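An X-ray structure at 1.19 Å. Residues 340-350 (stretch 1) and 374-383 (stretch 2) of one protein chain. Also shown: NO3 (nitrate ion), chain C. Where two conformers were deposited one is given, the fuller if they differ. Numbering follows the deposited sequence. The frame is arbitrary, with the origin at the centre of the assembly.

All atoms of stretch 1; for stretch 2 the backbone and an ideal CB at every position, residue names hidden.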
# COMPACT_ATOMS: atom_id res chain seq x y z
N VAL A 340 23.65 -5.73 -2.61
CA VAL A 340 23.52 -5.67 -4.06
C VAL A 340 22.45 -4.63 -4.43
O VAL A 340 21.79 -4.04 -3.58
CB VAL A 340 23.24 -7.06 -4.69
CG1 VAL A 340 24.29 -8.06 -4.22
CG2 VAL A 340 21.82 -7.55 -4.43
N SER A 341 22.32 -4.42 -5.73
CA SER A 341 21.48 -3.41 -6.33
C SER A 341 22.22 -2.07 -6.44
O SER A 341 23.41 -1.95 -6.11
CB SER A 341 20.10 -3.26 -5.66
OG SER A 341 19.21 -2.76 -6.66
N LEU A 342 21.53 -1.10 -7.01
CA LEU A 342 22.11 0.22 -7.28
C LEU A 342 20.98 1.18 -7.52
O LEU A 342 19.83 0.79 -7.74
CB LEU A 342 23.03 0.22 -8.53
CG LEU A 342 22.32 -0.06 -9.90
CD1 LEU A 342 22.56 0.96 -10.97
CD2 LEU A 342 22.62 -1.46 -10.41
N GLY A 343 21.33 2.46 -7.55
CA GLY A 343 20.37 3.48 -7.93
C GLY A 343 19.41 3.89 -6.84
O GLY A 343 18.45 4.62 -7.10
N ASP A 344 19.71 3.49 -5.60
CA ASP A 344 18.92 3.89 -4.45
C ASP A 344 19.36 5.24 -3.91
O ASP A 344 20.47 5.71 -4.19
CB ASP A 344 19.08 2.87 -3.33
CG ASP A 344 18.54 1.48 -3.67
OD1 ASP A 344 18.09 1.24 -4.79
OD2 ASP A 344 18.57 0.60 -2.77
N THR A 345 18.52 5.87 -3.09
CA THR A 345 18.91 7.13 -2.47
C THR A 345 20.07 6.96 -1.48
O THR A 345 20.80 7.93 -1.24
CB THR A 345 17.74 7.85 -1.77
OG1 THR A 345 17.36 7.16 -0.59
CG2 THR A 345 16.53 8.03 -2.70
N GLU A 346 20.21 5.77 -0.93
CA GLU A 346 21.31 5.41 -0.01
C GLU A 346 22.48 4.88 -0.82
O GLU A 346 22.29 4.10 -1.75
CB GLU A 346 20.92 4.28 0.96
CG GLU A 346 19.74 4.58 1.86
CD GLU A 346 18.41 4.14 1.29
OE1 GLU A 346 18.36 3.70 0.12
OE2 GLU A 346 17.43 4.24 2.05
N THR A 347 23.70 5.24 -0.42
CA THR A 347 24.90 4.72 -1.07
C THR A 347 25.05 3.23 -0.77
O THR A 347 24.95 2.83 0.40
CB THR A 347 26.14 5.50 -0.61
OG1 THR A 347 26.06 6.84 -1.09
CG2 THR A 347 27.42 4.91 -1.13
N LEU A 348 25.28 2.44 -1.81
CA LEU A 348 25.46 0.99 -1.68
C LEU A 348 26.85 0.62 -2.17
O LEU A 348 27.40 1.26 -3.07
CB LEU A 348 24.42 0.23 -2.48
CG LEU A 348 22.95 0.55 -2.24
CD1 LEU A 348 22.07 -0.30 -3.11
CD2 LEU A 348 22.57 0.40 -0.77
N ILE A 349 27.38 -0.46 -1.61
CA ILE A 349 28.74 -0.88 -1.95
C ILE A 349 28.84 -2.39 -1.88
O ILE A 349 28.18 -3.04 -1.05
CB ILE A 349 29.76 -0.16 -1.05
CG1 ILE A 349 31.20 -0.26 -1.59
CG2 ILE A 349 29.69 -0.64 0.39
CD1 ILE A 349 32.19 0.58 -0.83
N GLN A 350 29.65 -2.98 -2.76
CA GLN A 350 29.90 -4.41 -2.77
C GLN A 350 31.34 -4.70 -3.20
O GLN A 350 31.93 -3.92 -3.95
CB GLN A 350 28.92 -5.12 -3.72
CG GLN A 350 28.81 -4.53 -5.11
CD GLN A 350 27.93 -5.38 -5.99
OE1 GLN A 350 28.40 -6.31 -6.62
NE2 GLN A 350 26.63 -5.07 -6.03
N UNK A 374 38.65 -5.33 -6.46
CA UNK A 374 37.59 -4.57 -7.12
C UNK A 374 36.42 -4.30 -6.18
O UNK A 374 35.87 -5.23 -5.60
CB UNK A 374 37.10 -5.32 -8.36
N UNK A 375 36.06 -3.02 -6.06
CA UNK A 375 34.91 -2.58 -5.26
C UNK A 375 33.98 -1.81 -6.20
O UNK A 375 34.43 -1.01 -7.02
CB UNK A 375 35.34 -1.72 -4.07
N UNK A 376 32.67 -2.10 -6.08
CA UNK A 376 31.64 -1.40 -6.86
C UNK A 376 30.80 -0.52 -5.93
O UNK A 376 30.25 -1.01 -4.93
CB UNK A 376 30.75 -2.40 -7.60
N UNK A 377 30.72 0.76 -6.26
CA UNK A 377 30.03 1.75 -5.46
C UNK A 377 28.87 2.36 -6.25
O UNK A 377 29.07 2.90 -7.35
CB UNK A 377 31.00 2.84 -5.00
N UNK A 378 27.65 2.26 -5.70
CA UNK A 378 26.48 2.99 -6.20
C UNK A 378 26.34 4.24 -5.35
O UNK A 378 25.93 4.16 -4.18
CB UNK A 378 25.21 2.14 -6.15
N UNK A 379 26.71 5.38 -5.91
CA UNK A 379 26.71 6.61 -5.14
C UNK A 379 25.26 7.09 -4.92
O UNK A 379 24.50 7.24 -5.88
CB UNK A 379 27.54 7.68 -5.85
N UNK A 380 24.92 7.33 -3.65
CA UNK A 380 23.60 7.80 -3.27
C UNK A 380 23.51 9.31 -3.19
O UNK A 380 24.29 10.03 -3.82
CB UNK A 380 23.20 7.19 -1.92
N UNK A 381 22.53 9.77 -2.41
CA UNK A 381 22.15 11.18 -2.33
C UNK A 381 22.56 11.84 -1.02
O UNK A 381 22.24 13.00 -0.79
CB UNK A 381 20.64 11.32 -2.51
N UNK A 382 23.31 11.14 -0.18
CA UNK A 382 23.79 11.72 1.06
C UNK A 382 24.71 12.91 0.76
O UNK A 382 25.20 13.08 -0.37
CB UNK A 382 24.52 10.67 1.90
N UNK A 383 24.94 13.75 1.76
CA UNK A 383 25.89 14.84 1.57
C UNK A 383 27.26 14.26 1.25
O UNK A 383 27.73 13.33 1.91
CB UNK A 383 25.96 15.73 2.81
N NO3 C . 23.72 -5.40 -8.95
O1 NO3 C . 23.01 -4.41 -9.05
O2 NO3 C . 24.09 -6.00 -10.00
O3 NO3 C . 24.07 -5.82 -7.81

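Position 374 opens a strand antiparallel to 348-350 (168° between directions). Its ideal CB has no atom of stretch 1 within 5.5 Å, so the contact sets no preference; the residue is Leu 374.

At position 375 the CB points sideways, 5.0 Å from Ile 349 CG1. A modest apolar side chain would suit. Val 375 places CG1 3.6 Å from Ile 349 CG1.

Position 376 pairs with Gln 350: its N donates to Gln 350 O (2.9 Å), and Gln 350 N donates to its O (3.0 Å). The ideal CB lies 3.8 Å from Gln 350 CG, on the face shared with that side chain. Farther along are a nitrate, with three acceptor oxygens, and the carbonyl oxygen of Ser 341, so a long donor would fit: arginine, with lysine only just long enough. Arg 376 NH2 makes a weak hydrogen bond to nitrate O1 (3.1 Å) and lies 2.9 Å from Ser 341 O, both near the guanidinium plane. Gln 350 NE2 sits over one face and itself donates to nitrate O3 (3.2 Å).

Position 377 pairs with Ile 349 without hydrogen bonds, its CB 4.6 Å from Ile 349 CG1. Aliphatic residues suit. Leu 377 CD1 reaches Thr 347 CG2 (3.6 Å) and Ile 349 CD1 (4.0 Å).

Position 378 exchanges hydrogen bonds with Leu 348, N to Leu 348 O at 2.8 Å and Leu 348 N to O at 3.0 Å. Its CB is 3.8 Å from Leu 342 CB and 4.1 Å from Gly 343 N, a potential donor. Serine is favoured; with its hydroxyl on that donor, a branch at CB would be crowded by Leu 342 CB and Leu 348 CB. Ser 378 OG accepts from Gly 343 N (3.0 Å, 165°) and hydrogen-bonds a water (OG to water O, 2.7 Å) whose O also lies 2.8 Å from Asp 344 O and 2.7 Å from Glu 346 O.

Position 379 points away, leaving the choice open; it is Val 379.

Position 380 is decisive: an ideal CB would clash with Thr 347 N (2.5 Å) and Thr 345 O (2.6 Å). Only glycine fits, and Gly 380 N donates to Thr 347 OG1 (2.8 Å).

At position 381, N donates to Thr 345 O (2.8 Å), a bond any residue but proline could make. From a sideways CB, an aliphatic group could reach the Thr 345 methyl; Leu 381 CD1 lies 3.7 Å from Thr 345 CG2.

Position 382 has its CB 5.1 Å from Thr 347 OG1, so glutamate or glutamine could reach it. Glu 382 accepts from Thr 347 N at OE2 (2.9 Å) and from Thr 347 OG1 at OE1 (2.7 Å).

Position 383 is out of reach; Asn 383 precedes a helix.

Stretch 2, residues 374-383: LVRLSVGLEN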
# COMPACT_ATOMS: atom_id res chain seq x y z
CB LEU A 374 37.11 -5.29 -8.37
CG LEU A 374 36.18 -4.50 -9.30
CD1 LEU A 374 36.90 -3.37 -10.00
CD2 LEU A 374 35.57 -5.45 -10.32
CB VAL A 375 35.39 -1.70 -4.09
CG1 VAL A 375 34.19 -1.16 -3.29
CG2 VAL A 375 36.33 -2.50 -3.19
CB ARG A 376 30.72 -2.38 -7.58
CG ARG A 376 29.93 -1.70 -8.68
CD ARG A 376 28.88 -2.58 -9.30
NE ARG A 376 27.65 -2.51 -8.53
CZ ARG A 376 26.43 -2.79 -8.97
NH1 ARG A 376 26.24 -3.20 -10.24
NH2 ARG A 376 25.39 -2.67 -8.16
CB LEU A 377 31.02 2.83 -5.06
CG LEU A 377 30.52 3.94 -4.15
CD1 LEU A 377 30.21 3.40 -2.77
CD2 LEU A 377 31.56 5.05 -4.04
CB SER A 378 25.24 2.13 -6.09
OG SER A 378 24.08 2.88 -6.42
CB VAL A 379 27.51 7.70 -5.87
CG1 VAL A 379 27.44 9.04 -5.16
CG2 VAL A 379 28.97 7.27 -6.04
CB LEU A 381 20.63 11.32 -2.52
CG LEU A 381 20.07 10.72 -3.81
CD1 LEU A 381 18.57 10.91 -3.88
CD2 LEU A 381 20.75 11.31 -5.03
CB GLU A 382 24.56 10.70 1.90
CG GLU A 382 23.77 9.46 2.27
CD GLU A 382 23.95 8.29 1.33
OE1 GLU A 382 24.39 8.52 0.18
OE2 GLU A 382 23.66 7.14 1.74
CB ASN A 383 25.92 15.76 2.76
CG ASN A 383 24.59 16.45 2.94
OD1 ASN A 383 23.69 15.91 3.59
ND2 ASN A 383 24.44 17.60 2.31
O HOH W 1 22.58 3.88 -4.45
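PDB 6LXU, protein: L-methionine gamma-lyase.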